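PDB 2BAS: YkuI protein from Bacillus subtilis, which binds the bacterial second messenger cyclic di-GMP through its EAL domain and is probably a phosphodiesterase that cleaves it. Local coordinates for residues L419-S422 with Y423-Q427; T291-E294 with H295-F299; L130-Y133 with E134-I138. All coordinates share one frame; numbering follows the deposited sequence.

Interaction 1: L419-S422 with Y423-Q427. With BME (beta-mercaptoethanol), chain C.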
ATOM      1  N   LEU A 419       0.723 -23.734  -3.465  1.00 62.46           N
ATOM      2  CA  LEU A 419       1.886 -24.276  -4.187  1.00 62.07           C
ATOM      3  C   LEU A 419       3.192 -23.824  -3.525  1.00 61.36           C
ATOM      4  O   LEU A 419       3.337 -22.654  -3.176  1.00 60.26           O
ATOM      5  CB  LEU A 419       1.890 -23.860  -5.670  1.00 61.39           C
ATOM      6  CG  LEU A 419       0.641 -23.742  -6.547  1.00 64.38           C
ATOM      7  CD1 LEU A 419       1.044 -23.956  -7.985  1.00 67.91           C
ATOM      8  CD2 LEU A 419      -0.457 -24.711  -6.197  1.00 66.08           C
ATOM      9  N   PRO A 420       4.158 -24.747  -3.366  1.00 61.16           N
ATOM     10  CA  PRO A 420       5.399 -24.367  -2.697  1.00 59.84           C
ATOM     11  C   PRO A 420       6.263 -23.526  -3.612  1.00 59.04           C
ATOM     12  O   PRO A 420       6.087 -23.576  -4.827  1.00 61.85           O
ATOM     13  CB  PRO A 420       6.067 -25.715  -2.419  1.00 60.31           C
ATOM     14  CG  PRO A 420       5.568 -26.627  -3.491  1.00 60.97           C
ATOM     15  CD  PRO A 420       4.169 -26.154  -3.815  1.00 61.87           C
ATOM     16  N   TYR A 421       7.174 -22.749  -3.037  1.00 58.61           N
ATOM     17  CA  TYR A 421       8.154 -21.985  -3.826  1.00 59.59           C
ATOM     18  C   TYR A 421       9.020 -22.906  -4.693  1.00 59.43           C
ATOM     19  O   TYR A 421       9.436 -22.518  -5.785  1.00 59.35           O
ATOM     20  CB  TYR A 421       9.055 -21.130  -2.903  1.00 60.78           C
ATOM     21  CG  TYR A 421      10.023 -20.184  -3.611  1.00 57.01           C
ATOM     22  CD1 TYR A 421      11.340 -20.540  -3.805  1.00 56.18           C
ATOM     23  CD2 TYR A 421       9.608 -18.932  -4.062  1.00 60.60           C
ATOM     24  CE1 TYR A 421      12.229 -19.679  -4.448  1.00 59.57           C
ATOM     25  CE2 TYR A 421      10.486 -18.061  -4.699  1.00 54.83           C
ATOM     26  CZ  TYR A 421      11.782 -18.428  -4.888  1.00 61.85           C
ATOM     27  OH  TYR A 421      12.668 -17.553  -5.524  1.00 62.55           O
ATOM     28  N   SER A 422       9.291 -24.116  -4.201  1.00 58.73           N
ATOM     29  CA  SER A 422      10.119 -25.065  -4.938  1.00 60.05           C
ATOM     30  C   SER A 422       9.470 -25.514  -6.257  1.00 60.37           C
ATOM     31  O   SER A 422      10.157 -25.995  -7.155  1.00 62.04           O
ATOM     32  CB  SER A 422      10.486 -26.278  -4.073  1.00 59.56           C
ATOM     33  OG  SER A 422       9.358 -27.094  -3.817  1.00 61.20           O
ATOM     34  N   TYR A 423       8.157 -25.356  -6.370  1.00 57.84           N
ATOM     35  CA  TYR A 423       7.465 -25.711  -7.598  1.00 57.76           C
ATOM     36  C   TYR A 423       7.426 -24.522  -8.551  1.00 57.12           C
ATOM     37  O   TYR A 423       7.675 -24.664  -9.749  1.00 54.69           O
ATOM     38  CB  TYR A 423       6.037 -26.203  -7.312  1.00 58.41           C
ATOM     39  CG  TYR A 423       5.215 -26.377  -8.568  1.00 57.70           C
ATOM     40  CD1 TYR A 423       4.344 -25.379  -9.000  1.00 52.25           C
ATOM     41  CD2 TYR A 423       5.332 -27.533  -9.342  1.00 57.24           C
ATOM     42  CE1 TYR A 423       3.602 -25.530 -10.171  1.00 51.56           C
ATOM     43  CE2 TYR A 423       4.585 -27.701 -10.506  1.00 52.21           C
ATOM     44  CZ  TYR A 423       3.720 -26.701 -10.908  1.00 56.89           C
ATOM     45  OH  TYR A 423       2.990 -26.871 -12.067  1.00 63.62           O
ATOM     46  N   LEU A 424       7.066 -23.364  -8.004  1.00 56.97           N
ATOM     47  CA  LEU A 424       7.001 -22.122  -8.758  1.00 58.36           C
ATOM     48  C   LEU A 424       8.305 -21.808  -9.488  1.00 61.30           C
ATOM     49  O   LEU A 424       8.300 -21.504 -10.696  1.00 63.46           O
ATOM     50  CB  LEU A 424       6.647 -20.985  -7.804  1.00 59.01           C
ATOM     51  CG  LEU A 424       5.177 -20.562  -7.576  1.00 56.89           C
ATOM     52  CD1 LEU A 424       4.144 -21.530  -8.138  1.00 44.25           C
ATOM     53  CD2 LEU A 424       4.916 -20.224  -6.118  1.00 54.11           C
ATOM     54  N   TYR A 425       9.436 -21.912  -8.785  1.00 61.42           N
ATOM     55  CA  TYR A 425      10.676 -21.465  -9.386  1.00 60.95           C
ATOM     56  C   TYR A 425      11.139 -22.368 -10.526  1.00 60.76           C
ATOM     57  O   TYR A 425      11.905 -21.919 -11.380  1.00 60.08           O
ATOM     58  CB  TYR A 425      11.783 -21.170  -8.341  1.00 62.37           C
ATOM     59  CG  TYR A 425      12.564 -22.381  -7.849  1.00 67.60           C
ATOM     60  CD1 TYR A 425      13.369 -23.119  -8.715  1.00 63.06           C
ATOM     61  CD2 TYR A 425      12.517 -22.772  -6.511  1.00 69.28           C
ATOM     62  CE1 TYR A 425      14.058 -24.219  -8.281  1.00 65.76           C
ATOM     63  CE2 TYR A 425      13.238 -23.878  -6.066  1.00 66.09           C
ATOM     64  CZ  TYR A 425      13.992 -24.591  -6.961  1.00 63.07           C
ATOM     65  OH  TYR A 425      14.711 -25.679  -6.540  1.00 69.78           O
ATOM     66  N   GLU A 426      10.684 -23.623 -10.559  1.00 60.47           N
ATOM     67  CA  GLU A 426      11.058 -24.492 -11.684  1.00 61.10           C
ATOM     68  C   GLU A 426      10.062 -24.489 -12.835  1.00 60.22           C
ATOM     69  O   GLU A 426      10.183 -25.255 -13.780  1.00 61.92           O
ATOM     70  CB  GLU A 426      11.542 -25.900 -11.284  1.00 60.18           C
ATOM     71  CG  GLU A 426      10.663 -26.754 -10.410  1.00 63.36           C
ATOM     72  CD  GLU A 426      11.370 -28.058  -9.966  1.00 67.00           C
ATOM     73  OE1 GLU A 426      11.384 -28.337  -8.741  1.00 71.77           O
ATOM     74  OE2 GLU A 426      11.921 -28.797 -10.829  1.00 69.66           O
ATOM     75  N   GLN A 427       9.098 -23.584 -12.750  1.00 61.62           N
ATOM     76  CA  GLN A 427       8.185 -23.309 -13.843  1.00 62.86           C
ATOM     77  C   GLN A 427       8.657 -22.030 -14.506  1.00 63.93           C
ATOM     78  O   GLN A 427       9.237 -21.170 -13.849  1.00 65.75           O
ATOM     79  CB  GLN A 427       6.760 -23.096 -13.310  1.00 62.50           C
ATOM     80  CG  GLN A 427       6.203 -24.272 -12.537  1.00 62.59           C
ATOM     81  CD  GLN A 427       6.409 -25.586 -13.259  1.00 66.41           C
ATOM     82  OE1 GLN A 427       7.057 -26.499 -12.738  1.00 69.12           O
ATOM     83  NE2 GLN A 427       5.885 -25.686 -14.476  1.00 69.19           N
TER
HETATM   84  C1  BME C 501       1.863 -30.410 -11.823  1.00 92.77           C
HETATM   85  C2  BME C 501       1.023 -31.452 -11.094  1.00 92.19           C
HETATM   86  O1  BME C 501       1.022 -29.592 -12.610  1.00 93.68           O
HETATM   87  S2  BME C 501       1.503 -31.621  -9.355  1.00 88.35           S

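Interaction 2: T291-E294 with H295-F299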
ATOM      1  N   THR A 291       2.002 -16.091 -20.228  1.00 56.80           N
ATOM      2  CA  THR A 291       2.684 -17.274 -19.705  1.00 55.15           C
ATOM      3  C   THR A 291       2.126 -17.689 -18.347  1.00 55.67           C
ATOM      4  O   THR A 291       1.938 -18.884 -18.102  1.00 56.32           O
ATOM      5  CB  THR A 291       4.228 -17.166 -19.713  1.00 51.84           C
ATOM      6  OG1 THR A 291       4.762 -17.881 -18.599  1.00 47.83           O
ATOM      7  CG2 THR A 291       4.654 -15.785 -19.599  1.00 52.31           C
ATOM      8  N   VAL A 292       1.852 -16.712 -17.484  1.00 56.48           N
ATOM      9  CA  VAL A 292       1.185 -16.992 -16.208  1.00 58.31           C
ATOM     10  C   VAL A 292      -0.224 -17.513 -16.490  1.00 60.44           C
ATOM     11  O   VAL A 292      -0.615 -18.551 -15.945  1.00 60.47           O
ATOM     12  CB  VAL A 292       1.159 -15.759 -15.236  1.00 57.68           C
ATOM     13  CG1 VAL A 292       0.097 -15.911 -14.162  1.00 55.07           C
ATOM     14  CG2 VAL A 292       2.507 -15.571 -14.579  1.00 54.64           C
ATOM     15  N   TYR A 293      -0.958 -16.814 -17.364  1.00 61.78           N
ATOM     16  CA  TYR A 293      -2.329 -17.207 -17.710  1.00 63.34           C
ATOM     17  C   TYR A 293      -2.405 -18.613 -18.299  1.00 63.88           C
ATOM     18  O   TYR A 293      -3.289 -19.391 -17.937  1.00 64.37           O
ATOM     19  CB  TYR A 293      -2.987 -16.206 -18.661  1.00 63.26           C
ATOM     20  CG  TYR A 293      -4.341 -16.669 -19.161  1.00 66.59           C
ATOM     21  CD1 TYR A 293      -5.438 -16.764 -18.292  1.00 69.14           C
ATOM     22  CD2 TYR A 293      -4.527 -17.030 -20.505  1.00 68.26           C
ATOM     23  CE1 TYR A 293      -6.688 -17.196 -18.752  1.00 67.80           C
ATOM     24  CE2 TYR A 293      -5.769 -17.461 -20.973  1.00 64.51           C
ATOM     25  CZ  TYR A 293      -6.838 -17.540 -20.090  1.00 65.59           C
ATOM     26  OH  TYR A 293      -8.059 -17.964 -20.543  1.00 68.15           O
ATOM     27  N   GLU A 294      -1.482 -18.917 -19.210  1.00 63.75           N
ATOM     28  CA  GLU A 294      -1.375 -20.238 -19.807  1.00 64.70           C
ATOM     29  C   GLU A 294      -1.188 -21.294 -18.714  1.00 64.66           C
ATOM     30  O   GLU A 294      -1.907 -22.293 -18.686  1.00 65.23           O
ATOM     31  CB  GLU A 294      -0.197 -20.287 -20.777  1.00 64.56           C
ATOM     32  CG  GLU A 294      -0.047 -21.612 -21.490  1.00 73.17           C
ATOM     33  CD  GLU A 294       1.343 -22.208 -21.318  1.00 84.61           C
ATOM     34  OE1 GLU A 294       1.885 -22.765 -22.306  1.00 82.83           O
ATOM     35  OE2 GLU A 294       1.885 -22.119 -20.183  1.00 87.52           O
ATOM     36  N   HIS A 295      -0.241 -21.057 -17.806  1.00 63.38           N
ATOM     37  CA  HIS A 295       0.056 -22.013 -16.760  1.00 64.21           C
ATOM     38  C   HIS A 295      -1.153 -22.287 -15.859  1.00 65.25           C
ATOM     39  O   HIS A 295      -1.400 -23.425 -15.456  1.00 66.75           O
ATOM     40  CB  HIS A 295       1.260 -21.578 -15.927  1.00 65.14           C
ATOM     41  CG  HIS A 295       1.818 -22.679 -15.085  1.00 65.68           C
ATOM     42  ND1 HIS A 295       3.020 -23.291 -15.364  1.00 63.80           N
ATOM     43  CD2 HIS A 295       1.308 -23.326 -14.008  1.00 66.45           C
ATOM     44  CE1 HIS A 295       3.244 -24.244 -14.477  1.00 67.02           C
ATOM     45  NE2 HIS A 295       2.217 -24.290 -13.646  1.00 69.50           N
ATOM     46  N   SER A 296      -1.892 -21.235 -15.535  1.00 65.09           N
ATOM     47  CA  SER A 296      -3.120 -21.353 -14.791  1.00 63.79           C
ATOM     48  C   SER A 296      -4.107 -22.262 -15.535  1.00 64.30           C
ATOM     49  O   SER A 296      -4.746 -23.106 -14.916  1.00 64.63           O
ATOM     50  CB  SER A 296      -3.725 -19.965 -14.584  1.00 64.75           C
ATOM     51  OG  SER A 296      -4.956 -20.042 -13.887  1.00 68.29           O
ATOM     52  N   GLU A 297      -4.229 -22.092 -16.856  1.00 63.87           N
ATOM     53  CA  GLU A 297      -5.113 -22.935 -17.670  1.00 62.63           C
ATOM     54  C   GLU A 297      -4.689 -24.387 -17.572  1.00 62.00           C
ATOM     55  O   GLU A 297      -5.485 -25.231 -17.192  1.00 62.73           O
ATOM     56  CB  GLU A 297      -5.149 -22.498 -19.139  1.00 63.29           C
ATOM     57  CG  GLU A 297      -5.934 -21.207 -19.444  1.00 66.65           C
ATOM     58  CD  GLU A 297      -7.446 -21.371 -19.365  1.00 70.74           C
ATOM     59  OE1 GLU A 297      -8.136 -21.056 -20.363  1.00 72.64           O
ATOM     60  OE2 GLU A 297      -7.948 -21.811 -18.309  1.00 71.23           O
ATOM     61  N   GLN A 298      -3.431 -24.682 -17.881  1.00 60.99           N
ATOM     62  CA  GLN A 298      -2.970 -26.061 -17.782  1.00 61.93           C
ATOM     63  C   GLN A 298      -3.098 -26.625 -16.366  1.00 61.92           C
ATOM     64  O   GLN A 298      -3.359 -27.804 -16.197  1.00 62.18           O
ATOM     65  CB  GLN A 298      -1.571 -26.271 -18.402  1.00 61.77           C
ATOM     66  CG  GLN A 298      -1.605 -26.276 -19.946  1.00 66.66           C
ATOM     67  CD  GLN A 298      -0.531 -27.157 -20.596  1.00 74.51           C
ATOM     68  OE1 GLN A 298       0.660 -26.854 -20.540  1.00 76.85           O
ATOM     69  NE2 GLN A 298      -0.961 -28.240 -21.242  1.00 71.91           N
ATOM     70  N   PHE A 299      -2.952 -25.781 -15.349  1.00 63.80           N
ATOM     71  CA  PHE A 299      -3.074 -26.247 -13.972  1.00 64.83           C
ATOM     72  C   PHE A 299      -4.514 -26.654 -13.703  1.00 66.13           C
ATOM     73  O   PHE A 299      -4.761 -27.722 -13.141  1.00 67.88           O
ATOM     74  CB  PHE A 299      -2.634 -25.171 -12.979  1.00 64.87           C
ATOM     75  CG  PHE A 299      -2.203 -25.715 -11.650  1.00 63.90           C
ATOM     76  CD1 PHE A 299      -0.886 -26.093 -11.439  1.00 65.12           C
ATOM     77  CD2 PHE A 299      -3.109 -25.840 -10.607  1.00 65.86           C
ATOM     78  CE1 PHE A 299      -0.479 -26.591 -10.209  1.00 69.89           C
ATOM     79  CE2 PHE A 299      -2.718 -26.344  -9.374  1.00 65.41           C
ATOM     80  CZ  PHE A 299      -1.400 -26.720  -9.173  1.00 69.18           C
TER

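Interaction 3: L130-Y133 with E134-I138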
ATOM      1  N   LEU A 130       4.672  34.275  -6.232  1.00 63.31           N
ATOM      2  CA  LEU A 130       3.915  33.549  -7.250  1.00 63.73           C
ATOM      3  C   LEU A 130       2.841  34.422  -7.898  1.00 64.32           C
ATOM      4  O   LEU A 130       2.670  34.397  -9.119  1.00 64.21           O
ATOM      5  CB  LEU A 130       3.308  32.261  -6.683  1.00 62.91           C
ATOM      6  CG  LEU A 130       4.266  31.121  -6.306  1.00 64.77           C
ATOM      7  CD1 LEU A 130       3.488  29.929  -5.743  1.00 64.82           C
ATOM      8  CD2 LEU A 130       5.143  30.676  -7.479  1.00 58.70           C
ATOM      9  N   LYS A 131       2.143  35.204  -7.075  1.00 65.20           N
ATOM     10  CA  LYS A 131       1.069  36.093  -7.532  1.00 66.13           C
ATOM     11  C   LYS A 131       1.534  37.192  -8.493  1.00 66.03           C
ATOM     12  O   LYS A 131       0.766  37.648  -9.338  1.00 64.99           O
ATOM     13  CB  LYS A 131       0.336  36.707  -6.331  1.00 66.64           C
ATOM     14  CG  LYS A 131      -0.596  35.724  -5.599  1.00 67.40           C
ATOM     15  CD  LYS A 131      -1.100  36.303  -4.280  1.00 66.27           C
ATOM     16  CE  LYS A 131      -2.221  35.472  -3.685  1.00 63.80           C
ATOM     17  NZ  LYS A 131      -3.474  35.607  -4.476  1.00 65.15           N
ATOM     18  N   GLU A 132       2.792  37.608  -8.354  1.00 67.36           N
ATOM     19  CA  GLU A 132       3.384  38.632  -9.222  1.00 68.16           C
ATOM     20  C   GLU A 132       3.513  38.114 -10.656  1.00 67.53           C
ATOM     21  O   GLU A 132       3.303  38.856 -11.618  1.00 66.92           O
ATOM     22  CB  GLU A 132       4.756  39.054  -8.690  1.00 68.12           C
ATOM     23  CG  GLU A 132       5.470  40.104  -9.539  1.00 69.04           C
ATOM     24  CD  GLU A 132       6.970  40.166  -9.274  1.00 70.19           C
ATOM     25  OE1 GLU A 132       7.412  39.741  -8.180  1.00 72.53           O
ATOM     26  OE2 GLU A 132       7.708  40.646 -10.169  1.00 71.08           O
ATOM     27  N   TYR A 133       3.868  36.839 -10.786  1.00 66.94           N
ATOM     28  CA  TYR A 133       3.996  36.218 -12.096  1.00 66.64           C
ATOM     29  C   TYR A 133       2.658  35.731 -12.620  1.00 67.34           C
ATOM     30  O   TYR A 133       2.514  35.454 -13.813  1.00 68.62           O
ATOM     31  CB  TYR A 133       5.075  35.138 -12.097  1.00 65.12           C
ATOM     32  CG  TYR A 133       6.460  35.746 -12.052  1.00 65.66           C
ATOM     33  CD1 TYR A 133       7.088  36.027 -10.833  1.00 66.21           C
ATOM     34  CD2 TYR A 133       7.127  36.085 -13.232  1.00 66.32           C
ATOM     35  CE1 TYR A 133       8.360  36.607 -10.792  1.00 67.14           C
ATOM     36  CE2 TYR A 133       8.395  36.669 -13.203  1.00 68.41           C
ATOM     37  CZ  TYR A 133       9.006  36.928 -11.983  1.00 66.71           C
ATOM     38  OH  TYR A 133      10.259  37.494 -11.961  1.00 61.12           O
ATOM     39  N   GLU A 134       1.678  35.654 -11.720  1.00 67.85           N
ATOM     40  CA  GLU A 134       0.284  35.421 -12.089  1.00 67.76           C
ATOM     41  C   GLU A 134      -0.187  36.688 -12.806  1.00 66.67           C
ATOM     42  O   GLU A 134      -0.907  36.620 -13.802  1.00 66.53           O
ATOM     43  CB  GLU A 134      -0.567  35.146 -10.838  1.00 67.93           C
ATOM     44  CG  GLU A 134      -2.039  34.764 -11.095  1.00 69.18           C
ATOM     45  CD  GLU A 134      -2.932  34.902  -9.853  1.00 69.15           C
ATOM     46  OE1 GLU A 134      -2.453  35.403  -8.810  1.00 72.79           O
ATOM     47  OE2 GLU A 134      -4.121  34.518  -9.923  1.00 68.27           O
ATOM     48  N   ALA A 135       0.262  37.835 -12.295  1.00 65.91           N
ATOM     49  CA  ALA A 135      -0.033  39.144 -12.869  1.00 65.20           C
ATOM     50  C   ALA A 135       0.654  39.355 -14.220  1.00 65.29           C
ATOM     51  O   ALA A 135       0.187  40.144 -15.037  1.00 65.46           O
ATOM     52  CB  ALA A 135       0.358  40.246 -11.892  1.00 64.23           C
ATOM     53  N   LYS A 136       1.761  38.650 -14.450  1.00 65.68           N
ATOM     54  CA  LYS A 136       2.497  38.755 -15.715  1.00 65.25           C
ATOM     55  C   LYS A 136       2.024  37.724 -16.746  1.00 65.25           C
ATOM     56  O   LYS A 136       2.489  37.723 -17.888  1.00 65.39           O
ATOM     57  CB  LYS A 136       4.007  38.642 -15.477  1.00 64.80           C
ATOM     58  CG  LYS A 136       4.550  39.698 -14.542  1.00 64.58           C
ATOM     59  CD  LYS A 136       6.025  39.507 -14.253  1.00 62.97           C
ATOM     60  CE  LYS A 136       6.563  40.721 -13.497  1.00 61.32           C
ATOM     61  NZ  LYS A 136       8.048  40.720 -13.378  1.00 62.32           N
ATOM     62  N   GLY A 137       1.109  36.847 -16.337  1.00 64.79           N
ATOM     63  CA  GLY A 137       0.490  35.898 -17.259  1.00 65.32           C
ATOM     64  C   GLY A 137       0.778  34.415 -17.088  1.00 66.35           C
ATOM     65  O   GLY A 137       0.576  33.649 -18.030  1.00 67.17           O
ATOM     66  N   ILE A 138       1.257  34.002 -15.910  1.00 66.06           N
ATOM     67  CA  ILE A 138       1.463  32.575 -15.622  1.00 65.76           C
ATOM     68  C   ILE A 138       0.377  32.056 -14.683  1.00 66.41           C
ATOM     69  O   ILE A 138       0.348  32.398 -13.497  1.00 66.92           O
ATOM     70  CB  ILE A 138       2.844  32.251 -14.988  1.00 65.09           C
ATOM     71  CG1 ILE A 138       3.995  32.645 -15.911  1.00 65.95           C
ATOM     72  CG2 ILE A 138       2.941  30.765 -14.700  1.00 64.27           C
ATOM     73  CD1 ILE A 138       5.381  32.307 -15.353  1.00 64.23           C
TER

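Interaction 1: L419-S422 with Y423-Q427
Y421 presents one face of its ring to CB of Y425, and the Y425 ring in turn has the carbonyl oxygen of S422 over one of its own faces, set toward the rim. The centroids of the two rings are 5.8 Å apart and their planes are inclined at 53°; the closest approach is Y421 CD1 to Y425 CD2, 3.7 Å. The Y425 ring reaches this place because its CG sits in the crowded position between backbone N and carbonyl carbon (chi1 82°), which folds the side chain back over the preceding turn. A third ring, that of Y423, carries CG of Q427 over one face, while CD1 of L419 approaches obliquely, 3.7 Å from Y423 CE1. L419 and Y423 run side by side, and both also rest on F299 of helix 271-311. The hydroxyl of Y423 is hydrogen-bonded to H295 of that helix and receives a weak bond from O1 of a beta-mercaptoethanol, 3.4 Å from Y423 OH. Behind the side chains the backbone illustrates how a short helix starts: P420, at the N-cap position, offers its O to Y423 N at 3.1 Å and, weakly, to L424 N, and Y425 N closes the next turn onto Y421 O at 3.1 Å. A type I turn from L424 to Q427 follows. The whole is a short helix with P420 at its N-cap, following the last strand, 413-419, of the six-stranded antiparallel sheet in the C-terminal domain, an architecture consistent with a PAS-like fold.

Interaction 2: T291-E294 with H295-F299
T291 to F299 form two unbroken turns of the long helix 271-311, in which the backbone amides of H295 to Q298 bond, in order, the carbonyl oxygens of T291 to E294, each four residues back, at N-to-O distances of 2.9 to 3.1 Å. On this alpha-helical frame the i to i+4 principle is seen in Y293 and E297. CG of E297 lies over one face of the Y293 ring, 4.1 Å from its centroid and 22° off the normal, a CH-pi contact. The tyrosine has its CG trans to the backbone N (chi1 173°), which sends the ring outward with a slight lean toward the next turn, where CG of E297 meets its face. Y293 also packs on N383 of the second subunit, which places this side of the helix at the subunit contact. Replacing Y293 with an alanine would probably leave the E297 methylene without its aromatic platform, free to turn, and open a gap against that neighbouring subunit. Another side of the helix faces its own C-terminal domain: H295 lies beside Y423, V292 rests on L430, and the F299 ring meets those of F389 and F405. Back at the tyrosine, E297 bends at chi2 and sets its carboxylate plane 34° from that of the ring, which brings OE1 of E297 to 3.1 Å from Y293 OH.

Interaction 3: L130-Y133 with E134-I138
E132 and K136 are brought alongside by different first torsions: E132 places CG opposite its backbone N (chi1 179°), K136 places CG opposite its carbonyl carbon (chi1 -59°), and both chains then run out extended in the same direction. They do so at the C-terminal end of helix 124-135, which closes in a Schellman motif before the chain enters strand 143-147; the helix is the main part of the crossover connection between parallel strands 108-112 and 143-147 of the EAL domain's barrel-like sheet. NZ of K136 meets OE2 of E132 at 3.2 Å in a salt bridge whose hydrogen bond is weak. The other carboxylate oxygen of E132 is paired with R94, so this acid probably shares its charge between two cations. On its way out, K136 lies beside the ring of Y133, CD to CD2 at 3.7 Å, and its NZ forms an off-centre cation-pi contact, 4.6 Å from the ring centroid. The phenol end of Y133 is fixed separately, by D98 on helix 82-100. As in the classic form of the motif, a glycine carries the positive phi: at G137 (113°) a side chain would press on the carbonyl oxygen of K136. Apolar groups meet across the cap, CB of Y133 and CD1 of I138 lying 4.3 Å apart, while the returning I138 N bonds Y133 O in the carbonyl plane at 2.8 Å.

Overall arrangement
Interactions 1 and 2 form one continuous packing region although more than a hundred residues separate them along the chain. Their centres lie 14 Å apart, and they join through a probable hydrogen bond between Y423 OH and H295 NE2 at 3.1 Å and through L419 CD2 against F299 CZ at 3.7 Å. The C-terminal helical turn is thereby packed on the long helix 271-311. Beta-mercaptoethanol, probably from the crystallisation liquor, sits at this seam, about 6 Å from the H295 side chain. Interaction 3 belongs to the EAL domain, on the opposite side of the chain's centre; its centre is about 60 Å from that of interaction 1 and 58 Å from that of interaction 2.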